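Phl p 3 allergen (Phleum pratense, PDB 3FT1) is a secreted grass pollen allergen recognised by IgE and related to the C-terminal, probably carbohydrate-binding, domain of expansins. Local coordinates at residues Leu46-Gly50 and Asn51-Val55. Sequence-based numbering, arbitrary orientation.
Sequences LTKKG and NVWEV
Thr47 and Glu54 form a hydrogen-bonded antiparallel pair in the hairpin of strands 44-49 and 52-56, a worked example of how a two-stranded ribbon can carry different chemistry on its two faces. Thr47 N donates to Glu54 O at 2.7 Å in the carbonyl plane, and Glu54 N returns the bond to Thr47 O, tilted 22° from that plane. Nearer the type II' turn from Lys49 to Val52, whose Gly50 has the positive phi that favours glycine, Lys49 N reaches Val52 O at 2.7 Å.

At the non-hydrogen-bonded pair, Lys48 lies over one face of the Trp53 indole. Lys48 CB sits 3.6 Å from the centroid of the six-membered ring, a CH-pi contact. With CG anti to the backbone N (chi1 -170°), the extended chain carries Lys48 CD to 3.7 Å from Trp53 CZ2. Leu46 CG lies 3.7 Å from Val55 CB, while Leu46 O meets the indole edge in plane. Leu46 and Trp53 also touch Val33 of strand 30-36.

On the other face, Lys49 NZ and Glu54 OE1 form a salt bridge at 3.4 Å, in which the hydrogen bond is weak, bridged as well by a water that accepts from Lys49 NZ and donates to Glu54 OE1. Glu54 OE2 also pairs with Lys56, so its carboxylate is probably held ionised between two lysines, whereas Lys48 offers Trp53 its methylenes.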
loop_
_atom_site.group_PDB
_atom_site.type_symbol
_atom_site.label_atom_id
_atom_site.label_comp_id
_atom_site.label_asym_id
_atom_site.label_seq_id
_atom_site.Cartn_x
_atom_site.Cartn_y
_atom_site.Cartn_z
ATOM N N LEU A 46 -1.898 7.688 1.222
ATOM C CA LEU A 46 -0.886 7.433 2.234
ATOM C C LEU A 46 0.104 8.578 2.168
ATOM O O LEU A 46 0.304 9.171 1.111
ATOM C CB LEU A 46 -0.164 6.106 1.985
ATOM C CG LEU A 46 -0.847 4.844 2.518
ATOM C CD1 LEU A 46 -2.122 4.560 1.746
ATOM C CD2 LEU A 46 0.111 3.662 2.450
ATOM N N THR A 47 0.706 8.898 3.303
ATOM C CA THR A 47 1.719 9.940 3.370
ATOM C C THR A 47 3.107 9.315 3.356
ATOM O O THR A 47 3.376 8.390 4.113
ATOM C CB THR A 47 1.570 10.758 4.658
ATOM O OG1 THR A 47 0.294 11.416 4.658
ATOM C CG2 THR A 47 2.681 11.790 4.768
ATOM N N LYS A 48 3.988 9.806 2.493
ATOM C CA LYS A 48 5.344 9.282 2.466
ATOM C C LYS A 48 6.182 9.898 3.582
ATOM O O LYS A 48 6.300 11.120 3.682
ATOM C CB LYS A 48 6.012 9.514 1.112
ATOM C CG LYS A 48 7.326 8.769 0.981
ATOM C CD LYS A 48 7.975 8.999 -0.370
ATOM C CE LYS A 48 9.277 8.220 -0.475
ATOM N NZ LYS A 48 9.745 8.096 -1.883
ATOM N N LYS A 49 6.761 9.044 4.417
ATOM C CA LYS A 49 7.559 9.492 5.554
ATOM C C LYS A 49 8.946 8.882 5.503
ATOM O O LYS A 49 9.278 8.010 6.302
ATOM C CB LYS A 49 6.885 9.103 6.868
ATOM C CG LYS A 49 5.548 9.760 7.083
ATOM C CD LYS A 49 5.144 9.696 8.537
ATOM C CE LYS A 49 4.061 10.704 8.852
ATOM N NZ LYS A 49 3.793 10.756 10.313
ATOM N N GLY A 50 9.750 9.345 4.555
ATOM C CA GLY A 50 11.077 8.803 4.368
ATOM C C GLY A 50 11.033 7.456 3.680
ATOM O O GLY A 50 10.687 7.355 2.501
ATOM N N ASN A 51 11.379 6.413 4.422
ATOM C CA ASN A 51 11.494 5.077 3.853
ATOM C C ASN A 51 10.165 4.328 3.852
ATOM O O ASN A 51 10.079 3.218 3.327
ATOM C CB ASN A 51 12.527 4.252 4.626
ATOM C CG ASN A 51 13.775 5.043 4.972
ATOM O OD1 ASN A 51 14.131 6.003 4.286
ATOM N ND2 ASN A 51 14.454 4.632 6.039
ATOM N N VAL A 52 9.140 4.921 4.460
ATOM C CA VAL A 52 7.851 4.242 4.582
ATOM C C VAL A 52 6.689 5.146 4.220
ATOM O O VAL A 52 6.855 6.353 4.028
ATOM C CB VAL A 52 7.613 3.678 6.000
ATOM C CG1 VAL A 52 8.764 2.780 6.423
ATOM C CG2 VAL A 52 7.388 4.809 7.006
ATOM N N TRP A 53 5.512 4.541 4.120
ATOM C CA TRP A 53 4.293 5.252 3.775
ATOM C C TRP A 53 3.307 4.961 4.874
ATOM O O TRP A 53 3.244 3.843 5.378
ATOM C CB TRP A 53 3.712 4.740 2.460
ATOM C CG TRP A 53 4.550 5.021 1.268
ATOM C CD1 TRP A 53 5.670 4.353 0.878
ATOM C CD2 TRP A 53 4.319 6.036 0.279
ATOM N NE1 TRP A 53 6.164 4.899 -0.280
ATOM C CE2 TRP A 53 5.349 5.928 -0.673
ATOM C CE3 TRP A 53 3.337 7.018 0.107
ATOM C CZ2 TRP A 53 5.434 6.770 -1.779
ATOM C CZ3 TRP A 53 3.422 7.856 -0.998
ATOM C CH2 TRP A 53 4.467 7.724 -1.925
ATOM N N GLU A 54 2.520 5.959 5.238
ATOM C CA GLU A 54 1.627 5.801 6.367
ATOM C C GLU A 54 0.203 6.242 6.055
ATOM O O GLU A 54 -0.010 7.224 5.346
ATOM C CB GLU A 54 2.174 6.587 7.552
ATOM C CG GLU A 54 1.259 6.617 8.752
ATOM C CD GLU A 54 1.817 7.478 9.866
ATOM O OE1 GLU A 54 3.038 7.414 10.102
ATOM O OE2 GLU A 54 1.038 8.217 10.500
ATOM N N VAL A 55 -0.769 5.511 6.593
ATOM C CA VAL A 55 -2.147 5.986 6.603
ATOM C C VAL A 55 -2.774 5.687 7.962
ATOM O O VAL A 55 -2.657 4.574 8.489
ATOM C CB VAL A 55 -2.997 5.416 5.430
ATOM C CG1 VAL A 55 -3.081 3.897 5.489
ATOM C CG2 VAL A 55 -4.389 6.051 5.422
HETATM O O HOH W 1 3.082 8.755 12.356
#